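Local coordinates for putative peptide ABC-transport system periplasmic peptide-binding protein (PDB 4OEV) that binds nickel(II), here together with an oxalate ion, as the extracytoplasmic component of an ABC-type importer and probably hands the metal on for uptake, at residues S204-L207 against K208-K211; A283-P286 against L287-S290; S339-P342 against L343-S346. One frame throughout, in Å; residues are numbered along the deposited sequence.

Contact 1 of 3, residues S204-L207 against K208-K211; sequences SAEL and KNGK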
ATOM      1  N   SER A 204      11.134 -10.975  15.327  1.00 41.90           N
ATOM      2  CA  SER A 204      10.735 -12.100  16.148  1.00 43.10           C
ATOM      3  C   SER A 204      11.644 -12.186  17.368  1.00 43.29           C
ATOM      4  O   SER A 204      11.199 -12.329  18.539  1.00 44.62           O
ATOM      5  CB  SER A 204      10.784 -13.366  15.261  1.00 48.16           C
ATOM      6  OG  SER A 204      10.283 -14.482  15.949  1.00 52.62           O
ATOM      7  N   ALA A 205      12.939 -12.037  17.118  1.00 44.56           N
ATOM      8  CA  ALA A 205      13.941 -12.127  18.187  1.00 45.05           C
ATOM      9  C   ALA A 205      13.813 -10.996  19.169  1.00 44.93           C
ATOM     10  O   ALA A 205      14.125 -11.149  20.350  1.00 43.93           O
ATOM     11  CB  ALA A 205      15.309 -12.122  17.614  1.00 44.52           C
ATOM     12  N   GLU A 206      13.461  -9.814  18.663  1.00 43.53           N
ATOM     13  CA  GLU A 206      13.367  -8.664  19.533  1.00 43.73           C
ATOM     14  C   GLU A 206      12.089  -8.712  20.361  1.00 43.60           C
ATOM     15  O   GLU A 206      12.041  -8.184  21.483  1.00 45.94           O
ATOM     16  CB  GLU A 206      13.490  -7.366  18.727  1.00 46.37           C
ATOM     17  CG  GLU A 206      14.909  -7.199  18.197  1.00 48.83           C
ATOM     18  CD  GLU A 206      15.311  -5.774  17.915  1.00 51.52           C
ATOM     19  OE1 GLU A 206      14.603  -4.830  18.334  1.00 53.48           O
ATOM     20  OE2 GLU A 206      16.367  -5.596  17.279  1.00 53.18           O
ATOM     21  N   LEU A 207      11.058  -9.370  19.860  1.00 40.75           N
ATOM     22  CA  LEU A 207       9.921  -9.647  20.722  1.00 42.24           C
ATOM     23  C   LEU A 207      10.388 -10.532  21.866  1.00 43.47           C
ATOM     24  O   LEU A 207      10.173 -10.225  23.040  1.00 43.43           O
ATOM     25  CB  LEU A 207       8.790 -10.334  19.958  1.00 39.83           C
ATOM     26  CG  LEU A 207       7.941  -9.381  19.115  1.00 39.01           C
ATOM     27  CD1 LEU A 207       7.064 -10.144  18.113  1.00 39.19           C
ATOM     28  CD2 LEU A 207       7.113  -8.493  20.044  1.00 39.95           C
ATOM     29  N   LYS A 208      11.090 -11.610  21.507  1.00 43.97           N
ATOM     30  CA  LYS A 208      11.530 -12.589  22.496  1.00 45.58           C
ATOM     31  C   LYS A 208      12.473 -12.029  23.534  1.00 47.53           C
ATOM     32  O   LYS A 208      12.339 -12.350  24.710  1.00 49.90           O
ATOM     33  CB  LYS A 208      12.184 -13.771  21.777  1.00 46.81           C
ATOM     34  CG  LYS A 208      11.187 -14.698  21.130  1.00 46.82           C
ATOM     35  CD  LYS A 208      10.512 -15.615  22.176  1.00 49.81           C
ATOM     36  CE  LYS A 208       9.528 -16.580  21.496  1.00 48.89           C
ATOM     37  NZ  LYS A 208       8.917 -17.605  22.399  1.00 44.61           N
ATOM     38  N   ASN A 209      13.408 -11.165  23.159  1.00 49.29           N
ATOM     39  CA  ASN A 209      14.321 -10.643  24.180  1.00 52.10           C
ATOM     40  C   ASN A 209      13.873  -9.284  24.772  1.00 51.89           C
ATOM     41  O   ASN A 209      14.649  -8.606  25.448  1.00 51.36           O
ATOM     42  CB  ASN A 209      15.744 -10.558  23.618  1.00 54.00           C
ATOM     43  CG  ASN A 209      15.892  -9.542  22.508  1.00 55.44           C
ATOM     44  OD1 ASN A 209      15.096  -8.617  22.367  1.00 54.71           O
ATOM     45  ND2 ASN A 209      16.914  -9.732  21.683  1.00 56.35           N
ATOM     46  N   GLY A 210      12.622  -8.906  24.514  1.00 50.80           N
ATOM     47  CA  GLY A 210      12.012  -7.735  25.131  1.00 53.34           C
ATOM     48  C   GLY A 210      12.478  -6.388  24.633  1.00 54.28           C
ATOM     49  O   GLY A 210      12.308  -5.376  25.316  1.00 52.89           O
ATOM     50  N   LYS A 211      13.063  -6.362  23.442  1.00 55.01           N
ATOM     51  CA  LYS A 211      13.521  -5.096  22.861  1.00 56.07           C
ATOM     52  C   LYS A 211      12.392  -4.303  22.187  1.00 53.23           C
ATOM     53  O   LYS A 211      12.504  -3.080  21.974  1.00 52.08           O
ATOM     54  CB  LYS A 211      14.638  -5.372  21.860  1.00 56.50           C
ATOM     55  CG  LYS A 211      16.021  -5.460  22.477  1.00 59.96           C
ATOM     56  CD  LYS A 211      16.993  -6.132  21.506  1.00 63.83           C
ATOM     57  CE  LYS A 211      18.431  -5.850  21.884  1.00 67.99           C
ATOM     58  NZ  LYS A 211      18.831  -4.619  21.137  1.00 70.82           N
TER

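Contact 2 of 3, residues A283-P286 against L287-S290; sequences ANHP and LERS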
ATOM      1  N   ALA A 283      -5.415 -15.298  -4.926  1.00 36.20           N
ATOM      2  CA  ALA A 283      -5.700 -14.065  -5.634  1.00 35.23           C
ATOM      3  C   ALA A 283      -5.745 -14.270  -7.155  1.00 35.12           C
ATOM      4  O   ALA A 283      -4.984 -15.060  -7.719  1.00 33.68           O
ATOM      5  CB  ALA A 283      -4.650 -12.983  -5.297  1.00 31.63           C
ATOM      6  N   ASN A 284      -6.605 -13.495  -7.802  1.00 34.44           N
ATOM      7  CA  ASN A 284      -6.769 -13.499  -9.253  1.00 33.25           C
ATOM      8  C   ASN A 284      -6.796 -12.092  -9.809  1.00 33.57           C
ATOM      9  O   ASN A 284      -6.472 -11.870 -10.964  1.00 31.48           O
ATOM     10  CB  ASN A 284      -8.071 -14.229  -9.624  1.00 38.06           C
ATOM     11  CG  ASN A 284      -7.899 -15.720  -9.614  1.00 41.23           C
ATOM     12  OD1 ASN A 284      -7.004 -16.241 -10.295  1.00 38.20           O
ATOM     13  ND2 ASN A 284      -8.752 -16.427  -8.845  1.00 42.42           N
ATOM     14  N   HIS A 285      -7.188 -11.132  -8.989  1.00 32.45           N
ATOM     15  CA  HIS A 285      -7.176  -9.739  -9.462  1.00 34.13           C
ATOM     16  C   HIS A 285      -7.048  -8.773  -8.258  1.00 36.71           C
ATOM     17  O   HIS A 285      -7.027  -9.232  -7.121  1.00 38.59           O
ATOM     18  CB  HIS A 285      -8.414  -9.467 -10.331  1.00 30.79           C
ATOM     19  CG  HIS A 285      -9.694  -9.253  -9.574  1.00 36.23           C
ATOM     20  ND1 HIS A 285      -9.925  -8.150  -8.776  1.00 33.75           N
ATOM     21  CD2 HIS A 285     -10.852  -9.957  -9.580  1.00 36.99           C
ATOM     22  CE1 HIS A 285     -11.142  -8.213  -8.283  1.00 34.61           C
ATOM     23  NE2 HIS A 285     -11.732  -9.295  -8.758  1.00 37.77           N
ATOM     24  N   PRO A 286      -6.899  -7.452  -8.501  1.00 35.95           N
ATOM     25  CA  PRO A 286      -6.380  -6.638  -7.386  1.00 34.48           C
ATOM     26  C   PRO A 286      -7.456  -5.965  -6.526  1.00 33.74           C
ATOM     27  O   PRO A 286      -7.128  -5.171  -5.614  1.00 30.72           O
ATOM     28  CB  PRO A 286      -5.547  -5.591  -8.104  1.00 32.84           C
ATOM     29  CG  PRO A 286      -6.295  -5.360  -9.372  1.00 34.61           C
ATOM     30  CD  PRO A 286      -7.007  -6.654  -9.732  1.00 33.91           C
ATOM     31  N   LEU A 287      -8.711  -6.337  -6.738  1.00 32.51           N
ATOM     32  CA  LEU A 287      -9.793  -5.678  -6.015  1.00 34.51           C
ATOM     33  C   LEU A 287     -10.748  -6.648  -5.323  1.00 35.94           C
ATOM     34  O   LEU A 287     -11.939  -6.345  -5.183  1.00 38.81           O
ATOM     35  CB  LEU A 287     -10.574  -4.767  -6.984  1.00 37.12           C
ATOM     36  CG  LEU A 287      -9.850  -3.533  -7.507  1.00 36.05           C
ATOM     37  CD1 LEU A 287     -10.644  -2.889  -8.604  1.00 33.33           C
ATOM     38  CD2 LEU A 287      -9.628  -2.524  -6.382  1.00 37.75           C
ATOM     39  N   GLU A 288     -10.229  -7.793  -4.846  1.00 35.35           N
ATOM     40  CA  GLU A 288     -11.087  -8.878  -4.316  1.00 37.34           C
ATOM     41  C   GLU A 288     -11.556  -8.691  -2.860  1.00 40.31           C
ATOM     42  O   GLU A 288     -12.293  -9.538  -2.302  1.00 40.08           O
ATOM     43  CB  GLU A 288     -10.354 -10.212  -4.454  1.00 39.02           C
ATOM     44  CG  GLU A 288     -10.135 -10.552  -5.942  1.00 36.95           C
ATOM     45  CD  GLU A 288      -9.668 -11.974  -6.154  1.00 37.63           C
ATOM     46  OE1 GLU A 288      -8.466 -12.145  -6.495  1.00 36.09           O
ATOM     47  OE2 GLU A 288     -10.488 -12.893  -5.969  1.00 38.70           O
ATOM     48  N   ARG A 289     -11.136  -7.590  -2.252  1.00 39.85           N
ATOM     49  CA  ARG A 289     -11.682  -7.202  -0.958  1.00 43.09           C
ATOM     50  C   ARG A 289     -12.405  -5.857  -1.061  1.00 43.25           C
ATOM     51  O   ARG A 289     -12.794  -5.270  -0.032  1.00 44.49           O
ATOM     52  CB  ARG A 289     -10.589  -7.121   0.107  1.00 45.45           C
ATOM     53  CG  ARG A 289     -10.155  -8.497   0.627  1.00 50.20           C
ATOM     54  CD  ARG A 289      -9.939  -8.440   2.128  1.00 55.67           C
ATOM     55  NE  ARG A 289      -9.308  -9.671   2.589  1.00 58.50           N
ATOM     56  CZ  ARG A 289      -9.960 -10.672   3.171  1.00 62.80           C
ATOM     57  NH1 ARG A 289     -11.267 -10.565   3.397  1.00 64.96           N
ATOM     58  NH2 ARG A 289      -9.301 -11.770   3.549  1.00 63.71           N
ATOM     59  N   SER A 290     -12.678  -5.452  -2.292  1.00 38.99           N
ATOM     60  CA  SER A 290     -13.394  -4.194  -2.583  1.00 36.24           C
ATOM     61  C   SER A 290     -14.867  -4.351  -2.945  1.00 42.10           C
ATOM     62  O   SER A 290     -15.274  -5.404  -3.449  1.00 44.07           O
ATOM     63  CB  SER A 290     -12.713  -3.497  -3.742  1.00 34.41           C
ATOM     64  OG  SER A 290     -13.433  -2.314  -4.063  1.00 36.61           O
TER
HETATM   65  O   HOH W   1      -9.888 -15.395  -6.451  1.00 55.66           O

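Contact 3 of 3, residues S339-P342 against L343-S346; sequences SNDP and LRVS. With OXL (oxalate ion), chain D.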
ATOM      1  N   SER A 339      14.961 -10.196  -0.125  1.00 32.49           N
ATOM      2  CA  SER A 339      15.584 -11.278   0.651  1.00 36.11           C
ATOM      3  C   SER A 339      15.254 -11.213   2.136  1.00 35.75           C
ATOM      4  O   SER A 339      15.397 -12.216   2.832  1.00 34.37           O
ATOM      5  CB  SER A 339      17.103 -11.296   0.440  1.00 39.78           C
ATOM      6  OG  SER A 339      17.691 -10.077   0.845  1.00 39.51           O
ATOM      7  N   ASN A 340      14.831 -10.037   2.613  1.00 33.86           N
ATOM      8  CA  ASN A 340      14.429  -9.856   4.013  1.00 34.33           C
ATOM      9  C   ASN A 340      12.986 -10.302   4.248  1.00 34.53           C
ATOM     10  O   ASN A 340      12.479 -10.256   5.385  1.00 38.85           O
ATOM     11  CB  ASN A 340      14.574  -8.392   4.414  1.00 34.25           C
ATOM     12  CG  ASN A 340      13.827  -7.464   3.444  1.00 36.68           C
ATOM     13  OD1 ASN A 340      14.156  -7.397   2.273  1.00 36.23           O
ATOM     14  ND2 ASN A 340      12.820  -6.777   3.930  1.00 37.30           N
ATOM     15  N   ASP A 341      12.296 -10.689   3.176  1.00 29.96           N
ATOM     16  CA  ASP A 341      10.906 -11.177   3.309  1.00 30.71           C
ATOM     17  C   ASP A 341      10.813 -12.680   2.970  1.00 30.03           C
ATOM     18  O   ASP A 341      10.842 -13.055   1.776  1.00 29.99           O
ATOM     19  CB  ASP A 341       9.981 -10.375   2.416  1.00 30.21           C
ATOM     20  CG  ASP A 341       8.496 -10.682   2.660  1.00 32.02           C
ATOM     21  OD1 ASP A 341       8.180 -11.802   3.129  1.00 35.65           O
ATOM     22  OD2 ASP A 341       7.659  -9.774   2.381  1.00 27.37           O
ATOM     23  N   PRO A 342      10.650 -13.524   4.012  1.00 34.60           N
ATOM     24  CA  PRO A 342      10.750 -14.966   3.796  1.00 33.73           C
ATOM     25  C   PRO A 342       9.614 -15.458   2.935  1.00 35.30           C
ATOM     26  O   PRO A 342       9.831 -16.436   2.207  1.00 32.80           O
ATOM     27  CB  PRO A 342      10.680 -15.570   5.201  1.00 32.68           C
ATOM     28  CG  PRO A 342       9.870 -14.544   6.038  1.00 29.23           C
ATOM     29  CD  PRO A 342      10.309 -13.188   5.420  1.00 33.84           C
ATOM     30  N   LEU A 343       8.469 -14.774   2.972  1.00 36.29           N
ATOM     31  CA  LEU A 343       7.313 -15.178   2.184  1.00 34.73           C
ATOM     32  C   LEU A 343       7.604 -15.017   0.697  1.00 35.54           C
ATOM     33  O   LEU A 343       7.339 -15.922  -0.122  1.00 33.36           O
ATOM     34  CB  LEU A 343       6.088 -14.385   2.597  1.00 35.32           C
ATOM     35  CG  LEU A 343       4.845 -14.708   1.772  1.00 39.28           C
ATOM     36  CD1 LEU A 343       4.607 -16.211   1.804  1.00 41.65           C
ATOM     37  CD2 LEU A 343       3.663 -14.007   2.376  1.00 40.08           C
ATOM     38  N   ARG A 344       8.217 -13.894   0.356  1.00 33.85           N
ATOM     39  CA  ARG A 344       8.516 -13.610  -1.048  1.00 30.86           C
ATOM     40  C   ARG A 344       9.633 -14.499  -1.563  1.00 32.30           C
ATOM     41  O   ARG A 344       9.568 -14.968  -2.712  1.00 33.27           O
ATOM     42  CB  ARG A 344       8.869 -12.127  -1.233  1.00 24.95           C
ATOM     43  CG  ARG A 344       7.856 -11.200  -0.605  1.00 25.20           C
ATOM     44  CD  ARG A 344       7.974  -9.810  -1.200  1.00 28.28           C
ATOM     45  NE  ARG A 344       7.298  -8.737  -0.453  1.00 28.01           N
ATOM     46  CZ  ARG A 344       6.790  -7.630  -1.018  1.00 32.17           C
ATOM     47  NH1 ARG A 344       6.236  -6.666  -0.274  1.00 29.03           N
ATOM     48  NH2 ARG A 344       6.795  -7.491  -2.342  1.00 31.78           N
ATOM     49  N   VAL A 345      10.658 -14.748  -0.742  1.00 32.71           N
ATOM     50  CA  VAL A 345      11.707 -15.689  -1.118  1.00 33.74           C
ATOM     51  C   VAL A 345      11.117 -17.071  -1.397  1.00 35.47           C
ATOM     52  O   VAL A 345      11.470 -17.711  -2.416  1.00 31.65           O
ATOM     53  CB  VAL A 345      12.791 -15.839  -0.020  1.00 37.62           C
ATOM     54  CG1 VAL A 345      13.727 -17.020  -0.351  1.00 39.53           C
ATOM     55  CG2 VAL A 345      13.542 -14.510   0.171  1.00 39.23           C
ATOM     56  N   SER A 346      10.233 -17.536  -0.508  1.00 34.00           N
ATOM     57  CA  SER A 346       9.598 -18.845  -0.690  1.00 37.67           C
ATOM     58  C   SER A 346       8.784 -18.869  -1.967  1.00 35.68           C
ATOM     59  O   SER A 346       8.833 -19.814  -2.736  1.00 30.55           O
ATOM     60  CB  SER A 346       8.709 -19.201   0.497  1.00 36.44           C
ATOM     61  OG  SER A 346       9.510 -19.568   1.615  1.00 37.56           O
TER
HETATM   62  C1  OXL D 502       6.024  -4.144  -2.925  1.00 25.78           C
HETATM   63  C2  OXL D 502       5.845  -2.736  -3.481  1.00 32.00           C
HETATM   64  O1  OXL D 502       6.206  -5.201  -3.665  1.00 25.19           O
HETATM   65  O2  OXL D 502       6.407  -2.497  -4.565  1.00 35.76           O
HETATM   66  O3  OXL D 502       6.033  -4.229  -1.680  1.00 21.77           O
HETATM   67  O4  OXL D 502       5.286  -1.793  -2.806  1.00 26.96           O
HETATM   68  O   HOH W   2       6.830  -7.343   2.543  1.00 29.56           O

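Contact 1 of 3, residues S204-L207 against K208-K211
The aliphatic part of E206 lies across that of K211, CB of E206 being 3.9 Å from CB of K211, with the CD atoms of the two residues also in contact. The overlap spans the residues of a Schellman motif that ends helix 200-208. Two backbone bonds define it: K211 N donates to E206 O over 2.9 Å, and G210 N donates to L207 O. The first meets the carbonyl in its plane, whereas the second arrives from above the carbonyl plane of L207, 64° out of it. G210 is the C-prime residue, and its positive phi (73°) reverses the chain. Before the motif the helix runs out in ordinary fashion, with K208 N bonded to S204 O and N209 N to A205 O.

N209 is the first residue to leave helical backbone angles. Its CG stands between the backbone N and the carbonyl carbon (chi1 66°), which folds the amide back over the last turn and forms an Asx turn. K211 N is therefore shared between two acceptors, E206 O and the side-chain oxygen of N209.

Opposite charges on E206 and K211 do not meet directly, since E206 OE2 and K211 NZ are 4.7 Å apart. The carboxylate of E206 instead pairs with K195, and K208 reaches the other way to D228 and the carbonyl of I224. L207 turns inward onto F225 and I217, joining the helix end to helix 223-226. Within the Asx turn, N209 OD1 accepts from K211 N at 3.2 Å, in the plane of the amide carbonyl.

Contact 2 of 3, residues A283-P286 against L287-S290
The E288 side chain reaches back along the preceding residues, and its OE1 accepts two successive backbone amides, N284 N at 2.6 Å and H285 N at 3.0 Å. The first comes nearly in line with the C-O bond; the second approaches from above the carboxylate plane, 45° out of it. A type I beta turn from L287 to S290, closed by S290 N on L287 O, carries the glutamate at its second position. The loop thus uses one carboxylate oxygen to tie together the chain on its way from strand 280-282 into the turn.

The same side chain also covers the ring of H285. CG of E288 sits over the ring centre in a CH-pi contact, 3.5 Å from the centroid. The imidazole reaches this place because its CG lies between the backbone N and the carbonyl carbon (chi1 78°), which swings the ring toward the following residues, with L287 at its edge. There ND1 of H285 accepts from L287 N at 3.0 Å, the donor tilted 21° from the ring plane.

Farther out, NE2 of H285 bonds to OD1 of N293, so both ring nitrogens are held; the ring also meets F297 edge to face. K268 holds N284 OD1 and the carbonyl of A283, while the hydroxyl of Y459 bonds to H285 O and E288 N. P286 and L287 pack on F444 of helix 434-450. The second oxygen of the glutamate is reached through a water, which donates to E288 OE2 at 2.6 Å and accepts from N284 ND2 at 2.8 Å.

Contact 3 of 3, residues S339-P342 against L343-S346
With CG of D341 anti to the backbone N (chi1 -171°) and the R344 chain extended from CG to NE, carboxylate and guanidinium meet at the start of helix 342-357. D341 is the N-cap. Its OD1 accepts from L343 N at 3.0 Å, on the anti side of the carboxylate, and more weakly from R344 N. OD2 forms a salt bridge with R344 NE at 3.0 Å; the oxygen lies in the guanidinium plane, yet the donor stands above the carboxylate, the two planes being 73° apart. A water closes the pair, donating to D341 OD2 and accepting from R344 NH1.

One aspartate therefore caps the helix and steadies the arginine that grips the ligand. R344 NH1 donates to O3 of the oxalate at 2.8 Å and NH2 to O1 at 2.7 Å, a two-pronged hold on one carboxylate of the ion. NH2 also bonds to the carbonyl of L381, and the side chain touches H481, a nickel ligand. The first helical turn closes with V345 N on D341 O and S346 N on P342 O.

N340 ties the loop to F198 and A369, and L343 packs on D218 and L276. Where strand 329-338 gives way to helix 342-357, S339 keeps backbone bonding to K367 at the end of the neighbouring parallel strand 361-367.

Overall arrangement
All three contacts are local, between neighbouring residues of the chain, in series and not touching, yet they differ in burial and chemistry. Contact 2 is the buried one, its polar atoms met by a carboxylate, a histidine and outside partners that include Y459 of strand 454-467 and K268. Contact 1 is nearest the surface, with centre about 26 Å from that of the chain, and relies mainly on backbone bonds. Contact 3 is partly buried and alone reaches the oxalate. Contacts 1 and 3 treat opposite helix ends, the C-terminus of 200-208 and the N-terminus of 342-357, and come within about 9 Å at their nearest atoms; contact 2 involves no helix end.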